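ABC transporter sugar binding protein (Xanthomonas axonopodis pv. citri, PDB 3UOR) probably binds maltose or related sugars in the periplasm and delivers them to an ABC transporter for import. Local coordinates at residues 65-68 / 69-72; 267-270 / 271-275; 309-312 / 313-316; 394-397 / 398-402; 415-418 / 419-423. One frame throughout, in Å; residues are numbered along the deposited sequence.

Contact 1 of 5, residues 65-68 / 69-72; sequences IPMT and AAHE
Ile65 and Met67 both reach Ala70, the first across the turn with a branch methyl and the second with the end of its chain. In Ile65, CG2 stands opposite the backbone N and reaches the helix, lying 3.8 Å from CA of Ala70; CG1 and CD1 run off along the other branch. Met67 starts out facing away from residues 69-72, with CG anti to its backbone N (chi1 -162°), and then folds back at chi2 (90°) and chi3 (-96°). The fold carries its CE methyl to 3.7 Å from CB of Ala70, which thus receives apolar contacts from two residues, the CG2 methyl of Ile65 standing 4.1 Å from the same Ala70 CB. The turn joins strand 58-64 to helix 67-79 in the N-terminal part of a periplasmic solute-binding protein. Two backbone bonds here span three residues each: Ala69 N donates to Pro66 O at 2.9 Å, and Ala70 N to Met67 O at 3.0 Å. One water bridges the next step: it accepts from Glu72 N and gives a weak bond to Thr68 O, 3.1 Å from the water oxygen. Met37 and Trp93 pack on Met67 and Ala70, while the His71 ring meets Trp93 edge-to-face and its NE2 is hydrogen-bonded to Glu96 OE1.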
loop_
_atom_site.group_PDB
_atom_site.type_symbol
_atom_site.label_atom_id
_atom_site.label_comp_id
_atom_site.label_asym_id
_atom_site.label_seq_id
_atom_site.Cartn_x
_atom_site.Cartn_y
_atom_site.Cartn_z
ATOM N N ILE A 65 -6.701 10.409 15.451
ATOM C CA ILE A 65 -6.809 11.524 14.526
ATOM C C ILE A 65 -7.314 11.022 13.194
ATOM O O ILE A 65 -6.812 10.033 12.683
ATOM C CB ILE A 65 -5.457 12.177 14.316
ATOM C CG1 ILE A 65 -4.828 12.455 15.676
ATOM C CG2 ILE A 65 -5.607 13.440 13.489
ATOM C CD1 ILE A 65 -3.531 13.132 15.590
ATOM N N PRO A 66 -8.326 11.695 12.631
ATOM C CA PRO A 66 -8.841 11.309 11.314
ATOM C C PRO A 66 -7.787 11.565 10.247
ATOM O O PRO A 66 -7.135 12.607 10.263
ATOM C CB PRO A 66 -10.036 12.246 11.124
ATOM C CG PRO A 66 -10.421 12.663 12.512
ATOM C CD PRO A 66 -9.125 12.767 13.245
ATOM N N MET A 67 -7.613 10.620 9.338
ATOM C CA MET A 67 -6.556 10.725 8.343
ATOM C C MET A 67 -6.650 12.027 7.540
ATOM O O MET A 67 -5.639 12.681 7.267
ATOM C CB MET A 67 -6.585 9.513 7.413
ATOM C CG MET A 67 -5.302 9.292 6.624
ATOM S SD MET A 67 -4.117 8.238 7.475
ATOM C CE MET A 67 -3.066 9.454 8.254
ATOM N N THR A 68 -7.869 12.408 7.173
ATOM C CA THR A 68 -8.075 13.593 6.349
ATOM C C THR A 68 -7.597 14.876 7.026
ATOM O O THR A 68 -7.422 15.899 6.364
ATOM C CB THR A 68 -9.554 13.746 5.949
ATOM O OG1 THR A 68 -10.364 13.822 7.130
ATOM C CG2 THR A 68 -9.992 12.559 5.114
ATOM N N ALA A 69 -7.392 14.821 8.339
ATOM C CA ALA A 69 -6.941 15.983 9.102
ATOM C C ALA A 69 -5.559 15.768 9.699
ATOM O O ALA A 69 -4.983 16.671 10.305
ATOM C CB ALA A 69 -7.923 16.287 10.201
ATOM N N ALA A 70 -5.031 14.564 9.532
ATOM C CA ALA A 70 -3.796 14.179 10.191
ATOM C C ALA A 70 -2.600 14.979 9.695
ATOM O O ALA A 70 -1.782 15.436 10.492
ATOM C CB ALA A 70 -3.552 12.709 10.007
ATOM N N HIS A 71 -2.492 15.145 8.382
ATOM C CA HIS A 71 -1.356 15.858 7.812
ATOM C C HIS A 71 -1.294 17.330 8.233
ATOM O O HIS A 71 -0.213 17.875 8.438
ATOM C CB HIS A 71 -1.343 15.755 6.290
ATOM C CG HIS A 71 -0.025 16.117 5.686
ATOM N ND1 HIS A 71 0.375 17.424 5.500
ATOM C CD2 HIS A 71 0.997 15.344 5.247
ATOM C CE1 HIS A 71 1.583 17.439 4.963
ATOM N NE2 HIS A 71 1.982 16.190 4.801
ATOM N N GLU A 72 -2.451 17.971 8.355
ATOM C CA GLU A 72 -2.497 19.347 8.835
ATOM C C GLU A 72 -2.203 19.408 10.317
ATOM O O GLU A 72 -1.428 20.252 10.770
ATOM C CB GLU A 72 -3.865 19.973 8.590
ATOM C CG GLU A 72 -4.037 20.609 7.232
ATOM C CD GLU A 72 -5.329 21.398 7.135
ATOM O OE1 GLU A 72 -5.581 22.235 8.032
ATOM O OE2 GLU A 72 -6.091 21.176 6.167
HETATM O O HOH W 1 -4.352 16.240 6.571
#

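Contact 2 of 5, residues 267-270 / 271-275; sequences WNVR and EFKLR
Residues 267-270 and 271-275 form one short helix, bonded from i to i+4 across the join: Phe272 N to Asn268 O at 2.8 Å, Lys273 N to Val269 O at 3.0 Å and Leu274 N to Arg270 O at 3.0 Å. The first of these is close to straight, with an N-H...O angle of 167°. On one side of the helix the Phe272 ring lies beside the preceding turn, its CE2 3.7 Å from CB of Asn268. Val269 and Lys273 run side by side in the same direction, and the extended lysine chain brings CE to 3.9 Å from Val269 CG1. Glu271, bent at chi2 (-53°), has its CG 3.4 Å from Trp267 O. Its carboxylate turns toward the helix end, where Arg275 NH1 binds OE1 at 2.8 Å in a salt bridge, coming from the anti side, and also donates to Glu271 O. One guanidinium nitrogen thus grips both the carboxylate and the backbone carbonyl of Glu271. Phe272 is buried in an aromatic cluster of Phe148 from strand 134-150, Trp251 and Phe254 from helix 250-256, and Trp284; Trp251 also makes a cation-pi contact with Arg275, and strand 259-264 adds Tyr262 against Asn268 and Phe272.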
loop_
_atom_site.group_PDB
_atom_site.type_symbol
_atom_site.label_atom_id
_atom_site.label_comp_id
_atom_site.label_asym_id
_atom_site.label_seq_id
_atom_site.Cartn_x
_atom_site.Cartn_y
_atom_site.Cartn_z
ATOM N N TRP A 267 -8.037 -5.038 3.653
ATOM C CA TRP A 267 -9.273 -4.723 4.375
ATOM C C TRP A 267 -10.482 -5.403 3.728
ATOM O O TRP A 267 -11.511 -5.578 4.371
ATOM C CB TRP A 267 -9.512 -3.208 4.436
ATOM C CG TRP A 267 -9.800 -2.645 3.071
ATOM C CD1 TRP A 267 -11.024 -2.523 2.472
ATOM C CD2 TRP A 267 -8.836 -2.174 2.117
ATOM N NE1 TRP A 267 -10.886 -1.990 1.208
ATOM C CE2 TRP A 267 -9.554 -1.768 0.964
ATOM C CE3 TRP A 267 -7.439 -2.043 2.129
ATOM C CZ2 TRP A 267 -8.922 -1.240 -0.168
ATOM C CZ3 TRP A 267 -6.808 -1.518 1.003
ATOM C CH2 TRP A 267 -7.555 -1.121 -0.134
ATOM N N ASN A 268 -10.366 -5.798 2.464
ATOM C CA ASN A 268 -11.498 -6.456 1.810
ATOM C C ASN A 268 -11.743 -7.879 2.291
ATOM O O ASN A 268 -12.854 -8.396 2.163
ATOM C CB ASN A 268 -11.343 -6.465 0.283
ATOM C CG ASN A 268 -11.564 -5.100 -0.330
ATOM O OD1 ASN A 268 -10.644 -4.501 -0.890
ATOM N ND2 ASN A 268 -12.784 -4.596 -0.225
ATOM N N VAL A 269 -10.712 -8.529 2.813
ATOM C CA VAL A 269 -10.867 -9.939 3.159
ATOM C C VAL A 269 -12.052 -10.070 4.112
ATOM O O VAL A 269 -12.977 -10.845 3.860
ATOM C CB VAL A 269 -9.584 -10.552 3.747
ATOM C CG1 VAL A 269 -9.854 -11.970 4.306
ATOM C CG2 VAL A 269 -8.505 -10.613 2.684
ATOM N N ARG A 270 -12.046 -9.270 5.177
ATOM C CA ARG A 270 -13.138 -9.299 6.147
ATOM C C ARG A 270 -14.474 -8.932 5.522
ATOM O O ARG A 270 -15.480 -9.607 5.749
ATOM C CB ARG A 270 -12.853 -8.382 7.339
ATOM C CG ARG A 270 -13.806 -8.623 8.510
ATOM C CD ARG A 270 -13.415 -7.828 9.761
ATOM N NE ARG A 270 -12.007 -7.979 10.162
ATOM C CZ ARG A 270 -11.353 -9.138 10.263
ATOM N NH1 ARG A 270 -11.956 -10.293 9.980
ATOM N NH2 ARG A 270 -10.081 -9.140 10.649
ATOM N N GLU A 271 -14.481 -7.867 4.727
ATOM C CA GLU A 271 -15.711 -7.391 4.105
ATOM C C GLU A 271 -16.360 -8.428 3.215
ATOM O O GLU A 271 -17.582 -8.564 3.222
ATOM C CB GLU A 271 -15.448 -6.105 3.337
ATOM C CG GLU A 271 -14.896 -5.016 4.233
ATOM C CD GLU A 271 -15.769 -4.798 5.451
ATOM O OE1 GLU A 271 -17.009 -4.821 5.310
ATOM O OE2 GLU A 271 -15.221 -4.615 6.556
ATOM N N PHE A 272 -15.556 -9.160 2.446
ATOM C CA PHE A 272 -16.112 -10.211 1.597
ATOM C C PHE A 272 -16.625 -11.356 2.467
ATOM O O PHE A 272 -17.662 -11.951 2.173
ATOM C CB PHE A 272 -15.070 -10.767 0.621
ATOM C CG PHE A 272 -14.859 -9.929 -0.614
ATOM C CD1 PHE A 272 -15.839 -9.835 -1.584
ATOM C CD2 PHE A 272 -13.670 -9.270 -0.821
ATOM C CE1 PHE A 272 -15.631 -9.086 -2.730
ATOM C CE2 PHE A 272 -13.465 -8.512 -1.964
ATOM C CZ PHE A 272 -14.436 -8.424 -2.913
ATOM N N LYS A 273 -15.881 -11.686 3.520
ATOM C CA LYS A 273 -16.305 -12.742 4.426
ATOM C C LYS A 273 -17.708 -12.453 4.936
ATOM O O LYS A 273 -18.566 -13.337 4.945
ATOM C CB LYS A 273 -15.351 -12.870 5.608
ATOM C CG LYS A 273 -14.114 -13.716 5.357
ATOM C CD LYS A 273 -13.232 -13.712 6.604
ATOM C CE LYS A 273 -11.939 -14.503 6.435
ATOM N NZ LYS A 273 -10.907 -14.088 7.458
ATOM N N LEU A 274 -17.942 -11.209 5.345
ATOM C CA LEU A 274 -19.228 -10.827 5.916
ATOM C C LEU A 274 -20.397 -10.931 4.938
ATOM O O LEU A 274 -21.532 -11.183 5.340
ATOM C CB LEU A 274 -19.167 -9.404 6.458
ATOM C CG LEU A 274 -18.293 -9.137 7.679
ATOM C CD1 LEU A 274 -18.495 -7.704 8.112
ATOM C CD2 LEU A 274 -18.647 -10.096 8.809
ATOM N N ARG A 275 -20.129 -10.732 3.656
ATOM C CA ARG A 275 -21.203 -10.644 2.676
ATOM C C ARG A 275 -21.286 -11.885 1.797
ATOM O O ARG A 275 -22.172 -12.013 0.957
ATOM C CB ARG A 275 -21.048 -9.370 1.838
ATOM C CG ARG A 275 -20.999 -8.111 2.700
ATOM C CD ARG A 275 -20.694 -6.886 1.862
ATOM N NE ARG A 275 -20.865 -5.666 2.639
ATOM C CZ ARG A 275 -20.115 -5.342 3.686
ATOM N NH1 ARG A 275 -19.143 -6.152 4.080
ATOM N NH2 ARG A 275 -20.342 -4.212 4.347
#

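Contact 3 of 5, residues 309-312 / 313-316; sequences KSSQ and HKDA
This is a local surface contact at the start of a helix: the loop 309-312, which follows strand 303-307, is gripped by Lys314, the first residue of helix 314-324. The Lys314 side chain reaches back along the loop against the direction of the chain. With CG anti to its carbonyl carbon (chi1 -73°) and the rest of the chain extended, the lysine passes Ser311, its CE 3.3 Å from Ser311 O, and ends at Lys309. There NZ donates to Lys309 O at 2.8 Å, tilted from the carbonyl plane. The same ammonium group forms a salt bridge with Glu104, so one charge serves both the loop backbone and an acidic partner. Ser311 OG, set anti to the backbone N (chi1 156°), receives a weak, strongly bent bond from His313 N at 3.2 Å; the hydroxyl is also hydrogen-bonded to Asp85. His313 occupies the N-cap position. Gln312 CB sits almost centrally over one face of the His313 imidazole in a CH-pi contact, 4.0 Å from the ring centroid and 9° off the normal. A water closes the bend on the backbone, donating to Gln312 O at 2.9 Å and accepting from Lys314 N. Around the loop, Lys309 is held by a salt bridge to Asp101 and a backbone bond to Thr102; His313 and Ala316 rest on strand 30-36 through Thr30 and Val32, and Tyr109 of helix 107-111 packs against Lys314 and Asp315.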
loop_
_atom_site.group_PDB
_atom_site.type_symbol
_atom_site.label_atom_id
_atom_site.label_comp_id
_atom_site.label_asym_id
_atom_site.label_seq_id
_atom_site.Cartn_x
_atom_site.Cartn_y
_atom_site.Cartn_z
ATOM N N LYS A 309 11.576 13.822 17.097
ATOM C CA LYS A 309 12.815 14.096 17.817
ATOM C C LYS A 309 12.680 15.177 18.886
ATOM O O LYS A 309 13.599 15.386 19.678
ATOM C CB LYS A 309 13.994 14.340 16.864
ATOM C CG LYS A 309 13.986 15.637 16.135
ATOM C CD LYS A 309 14.844 15.545 14.889
ATOM C CE LYS A 309 16.300 15.304 15.214
ATOM N NZ LYS A 309 17.092 15.183 13.951
ATOM N N SER A 310 11.521 15.829 18.939
ATOM C CA SER A 310 11.214 16.766 20.028
ATOM C C SER A 310 10.700 16.079 21.307
ATOM O O SER A 310 10.474 16.739 22.321
ATOM C CB SER A 310 10.202 17.819 19.564
ATOM O OG SER A 310 8.984 17.223 19.135
ATOM N N SER A 311 10.510 14.761 21.256
ATOM C CA SER A 311 9.987 14.001 22.392
ATOM C C SER A 311 10.962 13.971 23.558
ATOM O O SER A 311 12.173 13.889 23.351
ATOM C CB SER A 311 9.700 12.568 21.951
ATOM O OG SER A 311 9.721 11.664 23.045
ATOM N N GLN A 312 10.436 14.004 24.782
ATOM C CA GLN A 312 11.274 13.929 25.985
ATOM C C GLN A 312 11.527 12.485 26.419
ATOM O O GLN A 312 12.535 12.181 27.055
ATOM C CB GLN A 312 10.622 14.680 27.151
ATOM C CG GLN A 312 10.039 16.038 26.800
ATOM C CD GLN A 312 11.094 17.038 26.358
ATOM O OE1 GLN A 312 12.278 16.880 26.650
ATOM N NE2 GLN A 312 10.663 18.078 25.651
ATOM N N HIS A 313 10.594 11.597 26.093
ATOM C CA HIS A 313 10.694 10.206 26.513
ATOM C C HIS A 313 10.890 9.320 25.301
ATOM O O HIS A 313 9.962 8.638 24.863
ATOM C CB HIS A 313 9.424 9.785 27.245
ATOM C CG HIS A 313 8.791 10.887 28.028
ATOM N ND1 HIS A 313 9.174 11.201 29.314
ATOM C CD2 HIS A 313 7.806 11.760 27.702
ATOM C CE1 HIS A 313 8.449 12.218 29.748
ATOM N NE2 HIS A 313 7.614 12.577 28.789
ATOM N N LYS A 314 12.097 9.328 24.757
ATOM C CA LYS A 314 12.363 8.558 23.557
ATOM C C LYS A 314 12.476 7.072 23.858
ATOM O O LYS A 314 12.029 6.236 23.074
ATOM C CB LYS A 314 13.588 9.102 22.826
ATOM C CG LYS A 314 13.269 10.418 22.149
ATOM C CD LYS A 314 14.473 11.088 21.521
ATOM C CE LYS A 314 14.087 12.488 21.049
ATOM N NZ LYS A 314 15.133 13.130 20.216
ATOM N N ASP A 315 13.030 6.735 25.016
ATOM C CA ASP A 315 13.246 5.336 25.348
ATOM C C ASP A 315 11.947 4.623 25.710
ATOM O O ASP A 315 11.780 3.443 25.394
ATOM C CB ASP A 315 14.286 5.204 26.467
ATOM C CG ASP A 315 15.570 5.964 26.159
ATOM O OD1 ASP A 315 16.163 5.727 25.078
ATOM O OD2 ASP A 315 15.974 6.807 26.993
ATOM N N ALA A 316 11.033 5.322 26.384
ATOM C CA ALA A 316 9.719 4.751 26.678
ATOM C C ALA A 316 9.026 4.595 25.345
ATOM O O ALA A 316 8.383 3.584 25.072
ATOM C CB ALA A 316 8.908 5.667 27.586
HETATM O O HOH W 2 14.675 10.679 25.753
#

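Contact 4 of 5, residues 394-397 / 398-402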
loop_
_atom_site.group_PDB
_atom_site.type_symbol
_atom_site.label_atom_id
_atom_site.label_comp_id
_atom_site.label_asym_id
_atom_site.label_seq_id
_atom_site.Cartn_x
_atom_site.Cartn_y
_atom_site.Cartn_z
ATOM N N GLY A 394 -11.161 8.793 -22.906
ATOM C CA GLY A 394 -11.142 9.675 -24.062
ATOM C C GLY A 394 -10.324 9.145 -25.222
ATOM O O GLY A 394 -10.317 9.718 -26.285
ATOM N N GLY A 395 -9.623 8.040 -25.034
ATOM C CA GLY A 395 -8.789 7.539 -26.109
ATOM C C GLY A 395 -7.580 8.417 -26.403
ATOM O O GLY A 395 -6.954 8.259 -27.449
ATOM N N GLN A 396 -7.229 9.330 -25.491
ATOM C CA GLN A 396 -5.958 10.044 -25.626
ATOM C C GLN A 396 -4.855 9.033 -25.971
ATOM O O GLN A 396 -4.861 7.927 -25.465
ATOM C CB GLN A 396 -5.617 10.818 -24.344
ATOM C CG GLN A 396 -4.209 11.389 -24.340
ATOM C CD GLN A 396 -3.974 12.399 -23.229
ATOM O OE1 GLN A 396 -4.805 12.562 -22.346
ATOM N NE2 GLN A 396 -2.841 13.087 -23.280
ATOM N N SER A 397 -3.913 9.410 -26.827
ATOM C CA SER A 397 -2.838 8.492 -27.220
ATOM C C SER A 397 -1.821 8.293 -26.101
ATOM O O SER A 397 -1.657 9.150 -25.229
ATOM C CB SER A 397 -2.107 9.021 -28.450
ATOM O OG SER A 397 -1.280 10.104 -28.082
ATOM N N HIS A 398 -1.104 7.175 -26.150
ATOM C CA HIS A 398 -0.168 6.845 -25.094
ATOM C C HIS A 398 1.036 7.757 -25.200
ATOM O O HIS A 398 1.564 8.203 -24.179
ATOM C CB HIS A 398 0.225 5.359 -25.148
ATOM C CG HIS A 398 -0.916 4.432 -24.843
ATOM N ND1 HIS A 398 -0.744 3.087 -24.610
ATOM C CD2 HIS A 398 -2.243 4.668 -24.715
ATOM C CE1 HIS A 398 -1.920 2.526 -24.368
ATOM N NE2 HIS A 398 -2.845 3.468 -24.423
ATOM N N ASP A 399 1.464 8.039 -26.431
ATOM C CA ASP A 399 2.538 9.012 -26.655
ATOM C C ASP A 399 2.193 10.356 -26.031
ATOM O O ASP A 399 3.025 10.934 -25.342
ATOM C CB ASP A 399 2.813 9.222 -28.156
ATOM C CG ASP A 399 3.707 8.141 -28.751
ATOM O OD1 ASP A 399 3.714 7.991 -29.997
ATOM O OD2 ASP A 399 4.399 7.441 -27.980
ATOM N N ALA A 400 0.980 10.856 -26.300
ATOM C CA ALA A 400 0.539 12.164 -25.802
ATOM C C ALA A 400 0.448 12.089 -24.283
ATOM O O ALA A 400 0.864 13.004 -23.585
ATOM C CB ALA A 400 -0.848 12.564 -26.394
ATOM N N ALA A 401 -0.135 11.001 -23.788
ATOM C CA ALA A 401 -0.345 10.810 -22.352
ATOM C C ALA A 401 0.972 10.948 -21.607
ATOM O O ALA A 401 1.092 11.777 -20.713
ATOM C CB ALA A 401 -0.955 9.442 -22.074
ATOM N N VAL A 402 1.972 10.154 -21.979
ATOM C CA VAL A 402 3.214 10.111 -21.191
ATOM C C VAL A 402 4.035 11.406 -21.334
ATOM O O VAL A 402 4.714 11.850 -20.406
ATOM C CB VAL A 402 4.058 8.847 -21.505
ATOM C CG1 VAL A 402 3.226 7.579 -21.247
ATOM C CG2 VAL A 402 4.526 8.868 -22.959
#
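Ser397 turns its hydroxyl between its own backbone N and carbonyl carbon (chi1 74°), and Gln396 sends an extended chain, CG anti to the backbone N (chi1 171°), alongside the first turn of the helix. The first torsion makes an N-cap: Ser397 OG accepts from Ala400 N at 3.0 Å, supplying an acceptor to an amide of the first turn, as N-caps do. Ser397 O adds the first regular helical bond, from Ala401 N at 2.8 Å, so a single residue holds two successive amides of helix 398-412. The link before it is short: Gly395, with positive phi, is the first residue after the preceding helix to leave helical geometry. The Gln396 amide lies against Ala400 and Ala401, NE2 being 3.7 Å from Ala400 CB. Its oxygen takes a bond from Arg390 in the preceding helix and NE2 gives one to Glu404 a turn further on, so the amide bridges both helices and its rotation is fixed. His398 and Asp399 lead away to helix 221-235, through a hydrogen bond to Asp231 and a salt bridge to Arg224. Ala401 packs against Val387 and Val391 of helix 377-394, its CB just 3.2 Å from Ser397 O.

Contact 5 of 5, residues 415-418 / 419-423; sequences KRRW and IFEQE
The indole of Trp418 carries the side chain of Gln422 over one face: Gln422 CG lies 3.6 Å from the centroid of the five-membered ring, 21° off its normal, in a CH-pi contact. Beyond CG the amide continues over the six-membered ring, with Gln422 CD 3.6 Å from Trp418 CZ2 and Gln422 OE1 at the same distance from Trp418 CH2. Amide and indole planes are only 14° apart, so the glutamine lies nearly flat on the ring. Two torsions bring this about: Trp418 CG is anti to its backbone N (chi1 168°), and Gln422 bends at chi2. The carboxylate of Glu421 also approaches the indole, its plane steeply inclined to the ring and Glu421 OE1 4.0 Å from Trp418 CE3. These pairs are spaced three and four residues apart along the last helix of the modelled chain, 414-422, bonded from i to i+4 across 415-418 and 419-422. Ile419 N to Lys415 O is almost perfectly straight at 2.9 Å; Gln422 N to Trp418 O, nearer the end, is more bent, and Glu423 leaves the helical conformation. On another side Arg417 and Glu421 run side by side, but it is the aliphatic CG of Arg417 that comes 3.7 Å from Glu421 OE2. The guanidinium group instead binds the backbone oxygens of Asn214 and Asp410. Lys415 lies beside Ile419 in the same way, Lys415 CG 4.0 Å from Ile419 CD1. Arg416 and Phe420 face the loop around 212-214, where Arg416 bonds to His212 O and the phenylalanine ring meets the His212 imidazole.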
loop_
_atom_site.group_PDB
_atom_site.type_symbol
_atom_site.label_atom_id
_atom_site.label_comp_id
_atom_site.label_asym_id
_atom_site.label_seq_id
_atom_site.Cartn_x
_atom_site.Cartn_y
_atom_site.Cartn_z
ATOM N N LYS A 415 10.656 22.794 -7.834
ATOM C CA LYS A 415 11.341 23.348 -6.660
ATOM C C LYS A 415 12.468 22.403 -6.211
ATOM O O LYS A 415 13.602 22.824 -5.972
ATOM C CB LYS A 415 10.359 23.558 -5.521
ATOM C CG LYS A 415 10.993 24.102 -4.261
ATOM C CD LYS A 415 9.922 24.266 -3.194
ATOM C CE LYS A 415 10.477 24.885 -1.930
ATOM N NZ LYS A 415 9.386 25.223 -0.957
ATOM N N ARG A 416 12.144 21.118 -6.120
ATOM C CA ARG A 416 13.148 20.101 -5.798
ATOM C C ARG A 416 14.340 20.200 -6.754
ATOM O O ARG A 416 15.477 20.296 -6.322
ATOM C CB ARG A 416 12.537 18.696 -5.885
ATOM C CG ARG A 416 13.571 17.561 -5.743
ATOM C CD ARG A 416 12.952 16.183 -6.001
ATOM N NE ARG A 416 13.995 15.163 -5.996
ATOM C CZ ARG A 416 14.469 14.598 -4.889
ATOM N NH1 ARG A 416 13.977 14.937 -3.707
ATOM N NH2 ARG A 416 15.427 13.691 -4.963
ATOM N N ARG A 417 14.078 20.168 -8.055
ATOM C CA ARG A 417 15.146 20.254 -9.058
ATOM C C ARG A 417 15.972 21.537 -8.920
ATOM O O ARG A 417 17.183 21.510 -9.096
ATOM C CB ARG A 417 14.549 20.155 -10.456
ATOM C CG ARG A 417 15.538 20.165 -11.603
ATOM C CD ARG A 417 14.812 19.839 -12.901
ATOM N NE ARG A 417 13.734 20.774 -13.160
ATOM C CZ ARG A 417 12.438 20.488 -13.131
ATOM N NH1 ARG A 417 12.013 19.256 -12.871
ATOM N NH2 ARG A 417 11.558 21.450 -13.389
ATOM N N TRP A 418 15.322 22.653 -8.594
ATOM C CA TRP A 418 16.001 23.944 -8.487
ATOM C C TRP A 418 16.931 23.983 -7.288
ATOM O O TRP A 418 18.066 24.448 -7.366
ATOM C CB TRP A 418 14.975 25.063 -8.345
ATOM C CG TRP A 418 15.557 26.384 -7.959
ATOM C CD1 TRP A 418 15.653 26.918 -6.692
ATOM C CD2 TRP A 418 16.128 27.353 -8.844
ATOM N NE1 TRP A 418 16.239 28.171 -6.751
ATOM C CE2 TRP A 418 16.542 28.453 -8.057
ATOM C CE3 TRP A 418 16.331 27.398 -10.224
ATOM C CZ2 TRP A 418 17.149 29.576 -8.613
ATOM C CZ3 TRP A 418 16.932 28.508 -10.769
ATOM C CH2 TRP A 418 17.330 29.586 -9.967
ATOM N N ILE A 419 16.421 23.534 -6.155
ATOM C CA ILE A 419 17.249 23.404 -4.977
ATOM C C ILE A 419 18.477 22.534 -5.280
ATOM O O ILE A 419 19.577 22.838 -4.841
ATOM C CB ILE A 419 16.456 22.810 -3.819
ATOM C CG1 ILE A 419 15.444 23.838 -3.293
ATOM C CG2 ILE A 419 17.411 22.343 -2.709
ATOM C CD1 ILE A 419 14.425 23.241 -2.322
ATOM N N PHE A 420 18.287 21.462 -6.040
ATOM C CA PHE A 420 19.390 20.570 -6.406
ATOM C C PHE A 420 20.433 21.302 -7.249
ATOM O O PHE A 420 21.629 21.151 -7.039
ATOM C CB PHE A 420 18.861 19.366 -7.188
ATOM C CG PHE A 420 19.939 18.446 -7.696
ATOM C CD1 PHE A 420 20.390 18.542 -9.007
ATOM C CD2 PHE A 420 20.494 17.484 -6.871
ATOM C CE1 PHE A 420 21.377 17.697 -9.489
ATOM C CE2 PHE A 420 21.495 16.632 -7.344
ATOM C CZ PHE A 420 21.932 16.741 -8.658
ATOM N N GLU A 421 19.972 22.087 -8.212
ATOM C CA GLU A 421 20.868 22.843 -9.073
ATOM C C GLU A 421 21.610 23.945 -8.316
ATOM O O GLU A 421 22.731 24.290 -8.662
ATOM C CB GLU A 421 20.089 23.470 -10.239
ATOM C CG GLU A 421 19.469 22.474 -11.226
ATOM C CD GLU A 421 18.492 23.154 -12.200
ATOM O OE1 GLU A 421 18.206 24.362 -12.011
ATOM O OE2 GLU A 421 18.010 22.489 -13.149
ATOM N N GLN A 422 20.981 24.500 -7.286
ATOM C CA GLN A 422 21.532 25.657 -6.579
ATOM C C GLN A 422 22.569 25.287 -5.533
ATOM O O GLN A 422 23.533 26.021 -5.316
ATOM C CB GLN A 422 20.410 26.456 -5.920
ATOM C CG GLN A 422 19.543 27.165 -6.927
ATOM C CD GLN A 422 20.358 28.078 -7.807
ATOM O OE1 GLN A 422 20.375 27.936 -9.034
ATOM N NE2 GLN A 422 21.057 29.020 -7.183
ATOM N N GLU A 423 22.351 24.158 -4.871
ATOM C CA GLU A 423 23.263 23.682 -3.843
ATOM C C GLU A 423 24.133 22.591 -4.436
ATOM O O GLU A 423 24.635 22.719 -5.556
ATOM C CB GLU A 423 22.482 23.136 -2.643
ATOM C CG GLU A 423 21.289 24.005 -2.207
ATOM C CD GLU A 423 21.697 25.367 -1.643
ATOM O OE1 GLU A 423 22.790 25.464 -1.040
ATOM O OE2 GLU A 423 20.921 26.339 -1.793
#

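From the N terminus the five contacts follow in series, each confined to one turn or cap; none nests within or crosses another. Contact 1 turns strand 58-64 into helix 67-79, and contact 2 forms helix 267-275 after strand 259-264. Contact 3 bends the chain from strand 303-307 into helix 314-324, its centre about 22 Å from that of contact 1. Contact 4 closes the link between helices 377-394 and 398-412, and contact 5 lies on the next helix, 414-422, with nearest atoms about 13 Å from contact 4. Contacts 3 and 4 have centres about 50 Å apart, on opposite sides of the chain's centre, as have contacts 2 and 5 at about 47 Å.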